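Local coordinates for protein phosphoribosylaminoimidazole carboxylase, ATPase subunit (Thermus thermophilus, PDB 3AW8) that probably converts 5-aminoimidazole ribonucleotide and bicarbonate into N5-carboxyaminoimidazole ribonucleotide at the expense of ATP, a step of de novo purine biosynthesis, at residues A[13-18]-A[25-30]; A[179-184]-A[252-257]; A[313-316]-A[322-325]; A[269-272]-A[278-281]; A[96-101]-A[112-117]. All blocks are in the same frame, centred on the assembly; numbering follows the deposited sequence.

Overall arrangement
Read from the N terminus, the contacts come in the order 1, 5, 2, 4, 3, each closing before the next opens, so none nest or cross. Contact 1 spans a six-residue loop in the Rossmann-like N-terminal part; contact 5 spans ten residues, bringing helix 97-107 back against strand 114-117. Contact 2 makes the longest closure, with 67 residues between two strands of the large antiparallel sheet. Contacts 4 and 3 are short again, five residues each. In space the contacts form a chain: 5 touches 2 near the AMP site, their centres about 17 Å apart, 2 just touches 4, and 4 touches both 1 on the N-terminal part and 3 on the C-terminal part.

Contact 1: A[13-18]-A[25-30]; sequences MLALAG and FRFLDP
Leu-14 meets Phe-25 through its backbone: Leu-14 O lies 3.9 Å from Phe-25 CZ, approaching the ring obliquely. The next residue, Ala-15, carries most of the helix side. Its CA sits over one face of the Phe-25 ring, 3.7 Å from the centroid and 11° off the ring normal, a CH-pi contact in which the aromatic face lies flat against the helix backbone. Ala-15 CB stands 3.8 Å from Phe-25 CD2 and 3.6 Å from Phe-27 CZ. CB touches the Phe-27 edge, close to the ring plane, while CA carries the face contact with Phe-25. Both phenylalanines leave the strand on the helix side, and chi1 (-61° in Phe-25) sets CG anti to the carbonyl carbon. One turn on, Gly-18 brings its CA to 3.7 Å from Phe-25 CZ, at the ring edge; with no side chain there, backbone and ring meet directly. Helix 13-18 and strand 25-29 run antiparallel (177°), their axes 9.6 Å apart. They belong to a beta-alpha-beta crossover that starts with strand 2-5, whose Ile-4 touches both phenylalanines, while helix 278-287 packs against Leu-14 and Ala-17.

Contact 2: A[179-184]-A[252-257]; sequences REVSLL and EELLFN. With AMP (adenosine monophosphate), chain C.
Glu-180 and Asn-257 approach each other beside the bound AMP, and the glutamate side chain makes the direct contact with the nucleotide. From CB, CG is set anti to the carbonyl carbon (chi1 -83°), and the chain then stays extended (chi2 179°), so CB and CG act as a straight spacer that delivers the carboxylate to the ribose. Glu-180 CD lies 3.6 Å from AMP O2'. OE1 accepts a hydrogen bond from AMP O2' at 3.1 Å. The other branch, OE2, packs 3.6 Å from AMP C2' and is 4.4 Å from Asn-257 ND2, a distance that amounts to proximity without a bond. This single carboxylate-ribose hydrogen bond belongs to the nucleotide site of the ATP-grasp domain, where His-203 and Phe-248 also touch Glu-180. Strand 179-187 and strand 253-260 are not neighbours in the sheet: strand 241-250 runs between them, and the nearest CA pair, Val-181 with Leu-254, is 8.8 Å apart. That spacing is bridged by side chains alone. Val-181 CG2 meets Leu-254 CD2 at 4.1 Å, the two side chains crossing at about a right angle, and Leu-254 also rests on Leu-222 and Lys-225 of helix 220-237.

Contact 3: A[313-316]-A[322-325]; sequences AEVL and HLHW
Leu-323 is the strand residue that receives both helix side chains. Its CB is approached by Leu-316 CD1 at 3.8 Å and by Val-315 CG2 at 4.0 Å, each side chain crossing it at about a right angle. Val-315 CG2 also lies 4.1 Å from Leu-323 CD1, so this one methyl touches both CB and one branch of the leucine, whereas Leu-316 comes closest at CB. The interaction is wholly apolar, and all three residues are buried. Leu-323 CB points at the helix, and chi1 -179° sets CG anti to the backbone nitrogen. One shell further out, Leu-323 leans on Ile-339 of strand 335-343, and backbone hydrogen bonds of His-322 with Thr-340 and of His-324 with His-338 hold the strand against that neighbour. Arg-284 of the second subunit packs on Leu-316, and His-322 NE2 is hydrogen-bonded to Glu-275 O of that same subunit, so the contact is part of the dimer interface. The arrangement is a short helix-turn-strand unit: helix 312-316 folds back over strand 321-325, the outermost strand within the chain of the large antiparallel sheet, which Trp-325 links by backbone hydrogen bonds to the second subunit.

Contact 4: A[269-272]-A[278-281]; sequences WTIE and QFEN
Thr-270 reaches Gln-278 because its chi1 of 67° places OG1 between the backbone nitrogen and the carbonyl carbon. From there OG1 accepts a hydrogen bond from Gln-278 N at 2.8 Å, moderately bent with an N-H...O angle of 155°. The same hydroxyl is hydrogen-bonded to Gly-267 O, so it is gripped from two directions, as acceptor and as donor. Gln-278 is the first residue of helix 278-287, where the backbone N-H has no partner in a preceding turn; the threonine supplies one from another part of the chain. The rotation of Thr-270 also puts CG2 over the ring of Trp-269, 3.5 Å above its plane. Gln-278 crosses Thr-270 at about a right angle, its CB 3.6 Å from Thr-270 OG1, and its extended chain carries the amide onward to His-264, where Gln-278 NE2 bonds the backbone oxygen.

Ile-271 forms the apolar half. With CG1 anti to the carbonyl carbon (chi1 -60°) and the chain extended beyond it, CD1 arrives at the edge of the Phe-279 ring, 3.8 Å from CE2 and near the ring plane. Ile-271 CG1 follows at 4.0 Å from the same Phe-279 CE2. One face of that ring is covered by Gln-278 CG, 3.9 Å above the plane.

Around this contact, Met-13 of helix 9-18 packs on both Ile-271 and Phe-279. Tyr-196 of strand 193-204 lies against Thr-270, and Ile-271 also touches His-324 of strand 321-325.

Contact 5: A[96-101]-A[112-117]; sequences DRLREK and PPFHPV
Lys-101, Phe-114 and Leu-98 supply most of the buried surface. Lys-101 lays its aliphatic chain over one face of the Phe-114 ring: CB stands 3.7 Å from the centroid and 6° off the ring normal, a CH-pi contact, and Lys-101 CG continues across the face at 3.8 Å from Phe-114 CD1. Bends at chi2 and chi4 carry Lys-101 NZ beyond the ring, where it lies beside Pro-112 CD and makes a weak hydrogen bond to Phe-256 O and a long, weak ion pair with Glu-172. Helix 97-101 and strand 114-117 run roughly antiparallel, at 146° with axes 9.5 Å apart. Through Lys-101 and Leu-98 the helix covers an outermost strand of the four-stranded antiparallel sheet in the ATP-grasp domain. Asp-96 N-caps the helix, its OD1 accepting weak bonds from Leu-98 N and Arg-99 N. Arg-97 takes no part in the packing, its NH2 instead forming a salt bridge with O3P of the bound AMP. Leu-98 works at the edge of the Phe-114 ring: CD1 lies near the ring plane, 3.7 Å from Phe-114 CE2. The second branch, CD2, turns to Pro-116 and lies 3.7 Å from its CG, the leucine crossing both partners at about a right angle.

Contact 1: A[13-18]-A[25-30]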
# COMPACT_ATOMS: atom_id res chain seq x y z
N MET A 13 -7.81 1.36 -6.41
CA MET A 13 -7.21 1.58 -5.10
C MET A 13 -7.89 0.82 -3.97
O MET A 13 -7.21 0.41 -3.03
CB MET A 13 -7.10 3.08 -4.83
CG MET A 13 -6.06 3.70 -5.76
SD MET A 13 -5.64 5.40 -5.40
CE MET A 13 -6.96 6.27 -6.31
N LEU A 14 -9.20 0.60 -4.07
CA LEU A 14 -9.91 -0.21 -3.07
C LEU A 14 -9.29 -1.62 -3.09
O LEU A 14 -8.96 -2.19 -2.04
CB LEU A 14 -11.40 -0.31 -3.39
CG LEU A 14 -12.23 0.92 -3.03
CD1 LEU A 14 -13.58 0.91 -3.73
CD2 LEU A 14 -12.39 0.96 -1.51
N ALA A 15 -9.12 -2.17 -4.28
CA ALA A 15 -8.56 -3.51 -4.39
C ALA A 15 -7.13 -3.58 -3.83
O ALA A 15 -6.80 -4.51 -3.09
CB ALA A 15 -8.59 -3.98 -5.85
N LEU A 16 -6.29 -2.60 -4.17
CA LEU A 16 -4.91 -2.60 -3.67
C LEU A 16 -4.89 -2.51 -2.16
O LEU A 16 -4.03 -3.10 -1.51
CB LEU A 16 -4.10 -1.44 -4.27
CG LEU A 16 -3.89 -1.54 -5.79
CD1 LEU A 16 -3.21 -0.27 -6.32
CD2 LEU A 16 -3.07 -2.77 -6.12
N ALA A 17 -5.84 -1.78 -1.59
CA ALA A 17 -5.90 -1.66 -0.14
C ALA A 17 -6.48 -2.93 0.49
O ALA A 17 -6.23 -3.22 1.66
CB ALA A 17 -6.73 -0.43 0.26
N GLY A 18 -7.24 -3.70 -0.29
CA GLY A 18 -7.86 -4.90 0.23
C GLY A 18 -7.06 -6.19 0.20
O GLY A 18 -7.25 -7.07 1.05
N PHE A 25 -11.56 -9.40 -5.28
CA PHE A 25 -12.38 -8.39 -5.92
C PHE A 25 -12.82 -8.77 -7.31
O PHE A 25 -12.17 -9.58 -7.97
CB PHE A 25 -11.61 -7.06 -5.98
CG PHE A 25 -11.24 -6.53 -4.63
CD1 PHE A 25 -12.09 -5.67 -3.96
CD2 PHE A 25 -10.08 -6.96 -4.01
CE1 PHE A 25 -11.79 -5.23 -2.66
CE2 PHE A 25 -9.76 -6.54 -2.71
CZ PHE A 25 -10.62 -5.67 -2.04
N ARG A 26 -13.94 -8.18 -7.73
CA ARG A 26 -14.47 -8.35 -9.07
C ARG A 26 -15.07 -7.00 -9.43
O ARG A 26 -15.85 -6.44 -8.67
CB ARG A 26 -15.55 -9.43 -9.11
CG ARG A 26 -16.12 -9.62 -10.51
CD ARG A 26 -17.20 -10.67 -10.52
NE ARG A 26 -16.68 -12.00 -10.22
CZ ARG A 26 -17.42 -12.99 -9.74
NH1 ARG A 26 -18.71 -12.80 -9.50
NH2 ARG A 26 -16.87 -14.17 -9.49
N PHE A 27 -14.69 -6.47 -10.58
CA PHE A 27 -15.22 -5.18 -11.00
C PHE A 27 -16.17 -5.34 -12.17
O PHE A 27 -16.12 -6.33 -12.89
CB PHE A 27 -14.09 -4.22 -11.40
CG PHE A 27 -13.05 -4.03 -10.35
CD1 PHE A 27 -11.94 -4.87 -10.28
CD2 PHE A 27 -13.21 -3.05 -9.37
CE1 PHE A 27 -11.01 -4.75 -9.25
CE2 PHE A 27 -12.28 -2.92 -8.33
CZ PHE A 27 -11.18 -3.78 -8.27
N LEU A 28 -17.03 -4.34 -12.36
CA LEU A 28 -17.96 -4.32 -13.48
C LEU A 28 -17.74 -2.93 -14.08
O LEU A 28 -17.71 -1.94 -13.35
CB LEU A 28 -19.42 -4.45 -13.03
CG LEU A 28 -20.43 -4.94 -14.09
CD1 LEU A 28 -21.85 -4.59 -13.66
CD2 LEU A 28 -20.15 -4.31 -15.44
N ASP A 29 -17.55 -2.87 -15.39
CA ASP A 29 -17.34 -1.61 -16.06
C ASP A 29 -17.55 -1.86 -17.54
O ASP A 29 -17.18 -2.91 -18.06
CB ASP A 29 -15.92 -1.07 -15.82
CG ASP A 29 -15.80 0.41 -16.17
OD1 ASP A 29 -15.78 0.76 -17.38
OD2 ASP A 29 -15.75 1.24 -15.23
N PRO A 30 -18.17 -0.90 -18.24
CA PRO A 30 -18.43 -1.03 -19.67
C PRO A 30 -17.20 -0.91 -20.57
O PRO A 30 -17.25 -1.22 -21.76
CB PRO A 30 -19.46 0.08 -19.93
CG PRO A 30 -19.11 1.11 -18.91
CD PRO A 30 -18.85 0.28 -17.68

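Contact 2: A[179-184]-A[252-257]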
# COMPACT_ATOMS: atom_id res chain seq x y z
N ARG A 179 -12.29 29.42 1.35
CA ARG A 179 -11.72 28.24 0.72
C ARG A 179 -12.76 27.12 0.69
O ARG A 179 -13.85 27.24 1.25
CB ARG A 179 -10.50 27.75 1.50
CG ARG A 179 -10.83 27.26 2.90
CD ARG A 179 -9.60 26.77 3.63
NE ARG A 179 -9.91 26.47 5.02
CZ ARG A 179 -9.02 26.04 5.91
NH1 ARG A 179 -9.40 25.79 7.16
NH2 ARG A 179 -7.75 25.86 5.55
N GLU A 180 -12.39 26.04 0.01
CA GLU A 180 -13.24 24.87 -0.09
C GLU A 180 -12.57 23.80 0.76
O GLU A 180 -11.35 23.67 0.76
CB GLU A 180 -13.35 24.41 -1.55
CG GLU A 180 -14.40 25.18 -2.34
CD GLU A 180 -14.48 24.75 -3.79
OE1 GLU A 180 -13.67 25.24 -4.61
OE2 GLU A 180 -15.36 23.91 -4.11
N VAL A 181 -13.37 23.05 1.51
CA VAL A 181 -12.83 21.99 2.34
C VAL A 181 -13.75 20.79 2.25
O VAL A 181 -14.88 20.90 1.78
CB VAL A 181 -12.67 22.44 3.82
CG1 VAL A 181 -11.70 23.62 3.91
CG2 VAL A 181 -14.02 22.80 4.43
N SER A 182 -13.27 19.63 2.68
CA SER A 182 -14.09 18.43 2.65
C SER A 182 -13.75 17.58 3.85
O SER A 182 -12.65 17.65 4.38
CB SER A 182 -13.84 17.63 1.37
OG SER A 182 -12.57 17.01 1.40
N LEU A 183 -14.73 16.79 4.29
CA LEU A 183 -14.52 15.92 5.43
C LEU A 183 -14.87 14.50 5.05
O LEU A 183 -16.02 14.21 4.70
CB LEU A 183 -15.40 16.37 6.60
CG LEU A 183 -15.28 15.49 7.85
CD1 LEU A 183 -14.74 16.31 9.00
CD2 LEU A 183 -16.62 14.89 8.21
N LEU A 184 -13.88 13.61 5.08
CA LEU A 184 -14.14 12.22 4.77
C LEU A 184 -14.56 11.57 6.08
O LEU A 184 -13.87 11.69 7.09
CB LEU A 184 -12.88 11.53 4.22
CG LEU A 184 -12.33 11.97 2.86
CD1 LEU A 184 -13.48 12.11 1.88
CD2 LEU A 184 -11.60 13.30 2.97
N GLU A 252 -16.17 31.24 9.65
CA GLU A 252 -16.12 30.09 10.53
C GLU A 252 -17.38 29.27 10.30
O GLU A 252 -17.81 28.49 11.15
CB GLU A 252 -16.03 30.51 11.99
CG GLU A 252 -14.64 30.96 12.41
CD GLU A 252 -13.59 29.89 12.16
OE1 GLU A 252 -13.70 28.79 12.74
OE2 GLU A 252 -12.65 30.15 11.38
N GLU A 253 -17.97 29.47 9.12
CA GLU A 253 -19.17 28.76 8.75
C GLU A 253 -18.91 27.75 7.64
O GLU A 253 -18.04 27.96 6.78
CB GLU A 253 -20.26 29.75 8.31
CG GLU A 253 -20.92 30.45 9.48
CD GLU A 253 -21.42 29.46 10.51
OE1 GLU A 253 -22.26 28.59 10.15
OE2 GLU A 253 -20.99 29.53 11.68
N LEU A 254 -19.65 26.65 7.69
CA LEU A 254 -19.53 25.59 6.70
C LEU A 254 -20.87 25.44 5.98
O LEU A 254 -21.90 25.24 6.62
CB LEU A 254 -19.17 24.26 7.38
CG LEU A 254 -17.83 24.09 8.09
CD1 LEU A 254 -17.78 22.71 8.73
CD2 LEU A 254 -16.69 24.26 7.11
N LEU A 255 -20.84 25.56 4.66
CA LEU A 255 -22.05 25.42 3.85
C LEU A 255 -21.91 24.17 2.97
O LEU A 255 -21.02 24.09 2.12
CB LEU A 255 -22.24 26.64 2.95
CG LEU A 255 -22.18 28.03 3.60
CD1 LEU A 255 -22.37 29.09 2.53
CD2 LEU A 255 -23.25 28.14 4.67
N PHE A 256 -22.79 23.19 3.18
CA PHE A 256 -22.75 21.96 2.40
C PHE A 256 -22.81 22.25 0.91
O PHE A 256 -23.70 22.94 0.45
CB PHE A 256 -23.92 21.05 2.76
CG PHE A 256 -24.11 19.90 1.82
CD1 PHE A 256 -23.32 18.76 1.91
CD2 PHE A 256 -25.06 19.96 0.80
CE1 PHE A 256 -23.47 17.71 1.01
CE2 PHE A 256 -25.22 18.91 -0.10
CZ PHE A 256 -24.42 17.78 0.00
N ASN A 257 -21.85 21.70 0.16
CA ASN A 257 -21.81 21.89 -1.29
C ASN A 257 -22.17 20.59 -2.02
O ASN A 257 -23.13 20.56 -2.78
CB ASN A 257 -20.42 22.37 -1.73
CG ASN A 257 -20.20 22.25 -3.24
OD1 ASN A 257 -21.03 22.69 -4.03
ND2 ASN A 257 -19.08 21.65 -3.63
P AMP C . -19.36 21.02 -9.07
O1P AMP C . -18.59 19.85 -8.58
O2P AMP C . -20.25 21.63 -7.86
O3P AMP C . -20.33 20.56 -10.27
O5' AMP C . -18.34 22.16 -9.63
C5' AMP C . -17.51 22.60 -8.55
C4' AMP C . -16.73 23.86 -8.97
O4' AMP C . -17.64 24.99 -9.21
C3' AMP C . -15.73 24.30 -7.88
O3' AMP C . -14.49 24.71 -8.48
C2' AMP C . -16.43 25.45 -7.15
O2' AMP C . -15.49 26.46 -6.75
C1' AMP C . -17.48 25.99 -8.14
N9 AMP C . -18.78 26.23 -7.46
C8 AMP C . -19.81 25.33 -7.32
N7 AMP C . -20.80 25.87 -6.67
C5 AMP C . -20.48 27.14 -6.34
C6 AMP C . -21.14 28.20 -5.66
N6 AMP C . -22.41 28.02 -5.14
N1 AMP C . -20.49 29.38 -5.51
C2 AMP C . -19.26 29.58 -6.01
N3 AMP C . -18.61 28.61 -6.66
C4 AMP C . -19.17 27.39 -6.85

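Contact 3: A[313-316]-A[322-325]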
# COMPACT_ATOMS: atom_id res chain seq x y z
N ALA A 313 11.19 9.80 -12.89
CA ALA A 313 12.47 9.98 -12.21
C ALA A 313 12.49 11.33 -11.51
O ALA A 313 13.01 11.45 -10.40
CB ALA A 313 13.61 9.89 -13.22
N GLU A 314 11.90 12.33 -12.14
CA GLU A 314 11.88 13.66 -11.56
C GLU A 314 11.00 13.82 -10.33
O GLU A 314 11.34 14.59 -9.43
CB GLU A 314 11.48 14.69 -12.62
CG GLU A 314 12.28 15.98 -12.50
CD GLU A 314 13.77 15.75 -12.71
OE1 GLU A 314 14.57 16.62 -12.28
OE2 GLU A 314 14.15 14.72 -13.30
N VAL A 315 9.88 13.12 -10.27
CA VAL A 315 9.02 13.23 -9.10
C VAL A 315 9.58 12.34 -7.99
O VAL A 315 9.46 12.67 -6.81
CB VAL A 315 7.51 12.86 -9.43
CG1 VAL A 315 7.37 12.47 -10.89
CG2 VAL A 315 7.00 11.74 -8.52
N LEU A 316 10.21 11.24 -8.36
CA LEU A 316 10.79 10.34 -7.37
C LEU A 316 12.05 10.92 -6.71
O LEU A 316 12.49 10.42 -5.68
CB LEU A 316 11.09 8.99 -8.01
CG LEU A 316 9.98 7.94 -8.14
CD1 LEU A 316 8.62 8.52 -7.82
CD2 LEU A 316 10.01 7.36 -9.55
N HIS A 322 5.13 10.49 -2.94
CA HIS A 322 4.64 9.15 -3.27
C HIS A 322 3.83 9.19 -4.55
O HIS A 322 2.73 9.75 -4.59
CB HIS A 322 3.80 8.58 -2.13
CG HIS A 322 4.55 8.42 -0.85
ND1 HIS A 322 4.64 9.42 0.10
CD2 HIS A 322 5.27 7.38 -0.36
CE1 HIS A 322 5.37 9.00 1.11
NE2 HIS A 322 5.76 7.76 0.86
N LEU A 323 4.40 8.63 -5.60
CA LEU A 323 3.74 8.62 -6.90
C LEU A 323 2.67 7.53 -7.01
O LEU A 323 2.81 6.43 -6.45
CB LEU A 323 4.79 8.42 -8.00
CG LEU A 323 4.23 8.41 -9.42
CD1 LEU A 323 3.59 9.76 -9.69
CD2 LEU A 323 5.33 8.11 -10.44
N HIS A 324 1.59 7.84 -7.73
CA HIS A 324 0.50 6.90 -7.95
C HIS A 324 0.03 7.06 -9.38
O HIS A 324 -0.64 8.04 -9.70
CB HIS A 324 -0.65 7.16 -6.98
CG HIS A 324 -0.40 6.67 -5.59
ND1 HIS A 324 -0.76 5.40 -5.17
CD2 HIS A 324 0.22 7.25 -4.54
CE1 HIS A 324 -0.37 5.23 -3.92
NE2 HIS A 324 0.22 6.34 -3.51
N TRP A 325 0.42 6.13 -10.24
CA TRP A 325 0.01 6.18 -11.64
C TRP A 325 -1.14 5.19 -11.77
O TRP A 325 -1.00 4.03 -11.42
CB TRP A 325 1.18 5.79 -12.55
CG TRP A 325 0.90 6.06 -13.98
CD1 TRP A 325 0.74 5.15 -14.99
CD2 TRP A 325 0.63 7.35 -14.56
NE1 TRP A 325 0.39 5.79 -16.16
CE2 TRP A 325 0.31 7.14 -15.92
CE3 TRP A 325 0.62 8.66 -14.06
CZ2 TRP A 325 -0.02 8.18 -16.78
CZ3 TRP A 325 0.29 9.70 -14.91
CH2 TRP A 325 -0.02 9.46 -16.26

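Contact 4: A[269-272]-A[278-281]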
# COMPACT_ATOMS: atom_id res chain seq x y z
N TRP A 269 -4.64 11.24 -0.11
CA TRP A 269 -3.46 11.47 0.74
C TRP A 269 -3.44 10.52 1.95
O TRP A 269 -2.40 10.36 2.59
CB TRP A 269 -3.43 12.91 1.25
CG TRP A 269 -4.61 13.25 2.11
CD1 TRP A 269 -5.84 13.68 1.69
CD2 TRP A 269 -4.70 13.11 3.53
NE1 TRP A 269 -6.69 13.81 2.76
CE2 TRP A 269 -6.02 13.47 3.90
CE3 TRP A 269 -3.81 12.71 4.53
CZ2 TRP A 269 -6.46 13.44 5.23
CZ3 TRP A 269 -4.25 12.68 5.86
CH2 TRP A 269 -5.56 13.05 6.19
N THR A 270 -4.58 9.90 2.26
CA THR A 270 -4.64 9.01 3.41
C THR A 270 -3.91 7.69 3.21
O THR A 270 -3.71 6.94 4.18
CB THR A 270 -6.11 8.71 3.84
OG1 THR A 270 -6.77 7.94 2.83
CG2 THR A 270 -6.87 10.01 4.08
N ILE A 271 -3.50 7.40 1.98
CA ILE A 271 -2.78 6.15 1.73
C ILE A 271 -1.47 6.13 2.51
O ILE A 271 -1.10 5.12 3.08
CB ILE A 271 -2.50 5.95 0.22
CG1 ILE A 271 -3.82 5.90 -0.55
CG2 ILE A 271 -1.76 4.64 0.00
CD1 ILE A 271 -3.65 5.70 -2.03
N GLU A 272 -0.76 7.25 2.55
CA GLU A 272 0.48 7.33 3.33
C GLU A 272 0.43 8.41 4.41
O GLU A 272 1.17 8.34 5.38
CB GLU A 272 1.69 7.55 2.42
CG GLU A 272 1.39 8.38 1.21
CD GLU A 272 1.06 7.53 0.01
OE1 GLU A 272 0.08 7.86 -0.69
OE2 GLU A 272 1.78 6.55 -0.23
N GLN A 278 -8.44 5.76 3.42
CA GLN A 278 -9.87 5.81 3.26
C GLN A 278 -10.30 4.50 2.58
O GLN A 278 -11.36 3.95 2.86
CB GLN A 278 -10.25 7.02 2.42
CG GLN A 278 -9.83 6.93 0.96
CD GLN A 278 -10.37 8.08 0.15
OE1 GLN A 278 -11.44 8.62 0.45
NE2 GLN A 278 -9.65 8.46 -0.90
N PHE A 279 -9.45 3.98 1.69
CA PHE A 279 -9.79 2.74 0.99
C PHE A 279 -9.85 1.57 1.96
O PHE A 279 -10.78 0.77 1.90
CB PHE A 279 -8.78 2.47 -0.14
CG PHE A 279 -8.67 3.58 -1.13
CD1 PHE A 279 -9.73 3.87 -1.97
CD2 PHE A 279 -7.54 4.38 -1.18
CE1 PHE A 279 -9.67 4.95 -2.85
CE2 PHE A 279 -7.46 5.47 -2.06
CZ PHE A 279 -8.53 5.75 -2.89
N GLU A 280 -8.87 1.45 2.84
CA GLU A 280 -8.91 0.35 3.78
C GLU A 280 -10.12 0.50 4.72
O GLU A 280 -10.82 -0.47 5.01
CB GLU A 280 -7.62 0.26 4.60
CG GLU A 280 -7.67 -0.90 5.61
CD GLU A 280 -6.41 -1.05 6.45
OE1 GLU A 280 -6.52 -1.67 7.53
OE2 GLU A 280 -5.33 -0.59 6.03
N ASN A 281 -10.37 1.72 5.19
CA ASN A 281 -11.49 1.95 6.09
C ASN A 281 -12.84 1.66 5.45
O ASN A 281 -13.74 1.13 6.11
CB ASN A 281 -11.46 3.39 6.63
CG ASN A 281 -11.06 3.45 8.09
OD1 ASN A 281 -10.68 4.50 8.60
ND2 ASN A 281 -11.16 2.31 8.78

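Contact 5: A[96-101]-A[112-117]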
# COMPACT_ATOMS: atom_id res chain seq x y z
N ASP A 96 -28.78 13.92 -7.31
CA ASP A 96 -29.69 15.01 -7.67
C ASP A 96 -29.36 16.22 -6.80
O ASP A 96 -29.58 16.19 -5.58
CB ASP A 96 -31.14 14.59 -7.43
CG ASP A 96 -32.12 15.61 -7.98
OD1 ASP A 96 -31.83 16.82 -7.91
OD2 ASP A 96 -33.19 15.18 -8.46
N ARG A 97 -28.86 17.28 -7.42
CA ARG A 97 -28.47 18.48 -6.66
C ARG A 97 -29.54 19.01 -5.72
O ARG A 97 -29.23 19.39 -4.59
CB ARG A 97 -28.02 19.59 -7.61
CG ARG A 97 -26.68 19.34 -8.26
CD ARG A 97 -26.13 20.63 -8.85
NE ARG A 97 -24.74 20.50 -9.31
CZ ARG A 97 -24.36 19.81 -10.38
NH1 ARG A 97 -25.27 19.18 -11.12
NH2 ARG A 97 -23.08 19.76 -10.71
N LEU A 98 -30.79 19.04 -6.18
CA LEU A 98 -31.87 19.53 -5.33
C LEU A 98 -32.12 18.56 -4.19
O LEU A 98 -32.21 18.96 -3.02
CB LEU A 98 -33.16 19.71 -6.15
CG LEU A 98 -34.43 19.98 -5.33
CD1 LEU A 98 -34.21 21.11 -4.34
CD2 LEU A 98 -35.56 20.33 -6.27
N ARG A 99 -32.23 17.28 -4.52
CA ARG A 99 -32.47 16.25 -3.52
C ARG A 99 -31.33 16.26 -2.51
O ARG A 99 -31.53 15.94 -1.34
CB ARG A 99 -32.56 14.88 -4.22
CG ARG A 99 -32.68 13.67 -3.30
CD ARG A 99 -34.01 13.61 -2.58
NE ARG A 99 -34.17 12.36 -1.84
CZ ARG A 99 -34.29 11.16 -2.41
NH1 ARG A 99 -34.28 11.04 -3.73
NH2 ARG A 99 -34.41 10.08 -1.65
N GLU A 100 -30.15 16.67 -2.96
CA GLU A 100 -28.97 16.73 -2.11
C GLU A 100 -29.07 17.88 -1.10
O GLU A 100 -28.94 17.67 0.11
CB GLU A 100 -27.72 16.92 -2.98
CG GLU A 100 -26.44 16.37 -2.40
CD GLU A 100 -25.26 16.54 -3.34
OE1 GLU A 100 -24.21 15.90 -3.12
OE2 GLU A 100 -25.39 17.32 -4.31
N LYS A 101 -29.32 19.08 -1.62
CA LYS A 101 -29.45 20.27 -0.79
C LYS A 101 -30.60 20.17 0.22
O LYS A 101 -30.43 20.49 1.40
CB LYS A 101 -29.66 21.50 -1.68
CG LYS A 101 -28.45 22.40 -1.84
CD LYS A 101 -27.35 21.76 -2.65
CE LYS A 101 -26.41 22.81 -3.24
NZ LYS A 101 -25.78 23.69 -2.21
N PRO A 112 -25.90 26.90 0.67
CA PRO A 112 -26.09 28.18 -0.01
C PRO A 112 -27.57 28.36 -0.33
O PRO A 112 -28.32 27.39 -0.38
CB PRO A 112 -25.27 28.01 -1.29
CG PRO A 112 -24.21 27.04 -0.90
CD PRO A 112 -24.97 26.04 -0.07
N PRO A 113 -28.02 29.61 -0.52
CA PRO A 113 -29.44 29.76 -0.83
C PRO A 113 -29.67 29.09 -2.18
O PRO A 113 -28.97 29.37 -3.15
CB PRO A 113 -29.61 31.28 -0.89
CG PRO A 113 -28.27 31.75 -1.36
CD PRO A 113 -27.33 30.92 -0.52
N PHE A 114 -30.65 28.18 -2.22
CA PHE A 114 -30.96 27.46 -3.45
C PHE A 114 -32.46 27.41 -3.70
O PHE A 114 -33.26 27.41 -2.76
CB PHE A 114 -30.44 26.03 -3.37
CG PHE A 114 -31.20 25.17 -2.40
CD1 PHE A 114 -30.90 25.19 -1.04
CD2 PHE A 114 -32.24 24.35 -2.84
CE1 PHE A 114 -31.61 24.41 -0.14
CE2 PHE A 114 -32.96 23.57 -1.94
CZ PHE A 114 -32.64 23.60 -0.59
N HIS A 115 -32.83 27.34 -4.97
CA HIS A 115 -34.23 27.28 -5.33
C HIS A 115 -34.44 26.48 -6.61
O HIS A 115 -33.68 26.61 -7.57
CB HIS A 115 -34.79 28.70 -5.48
CG HIS A 115 -36.29 28.77 -5.53
ND1 HIS A 115 -37.00 28.63 -6.70
CD2 HIS A 115 -37.20 28.96 -4.55
CE1 HIS A 115 -38.29 28.72 -6.44
NE2 HIS A 115 -38.44 28.92 -5.14
N PRO A 116 -35.47 25.61 -6.62
CA PRO A 116 -35.80 24.77 -7.77
C PRO A 116 -36.25 25.60 -8.97
O PRO A 116 -37.05 26.52 -8.81
CB PRO A 116 -36.93 23.88 -7.24
CG PRO A 116 -36.66 23.83 -5.76
CD PRO A 116 -36.31 25.26 -5.46
N VAL A 117 -35.74 25.29 -10.15
CA VAL A 117 -36.13 26.03 -11.34
C VAL A 117 -36.49 25.13 -12.52
O VAL A 117 -35.63 24.53 -13.16
CB VAL A 117 -35.03 27.02 -11.79
CG1 VAL A 117 -34.79 28.04 -10.69
CG2 VAL A 117 -33.75 26.28 -12.12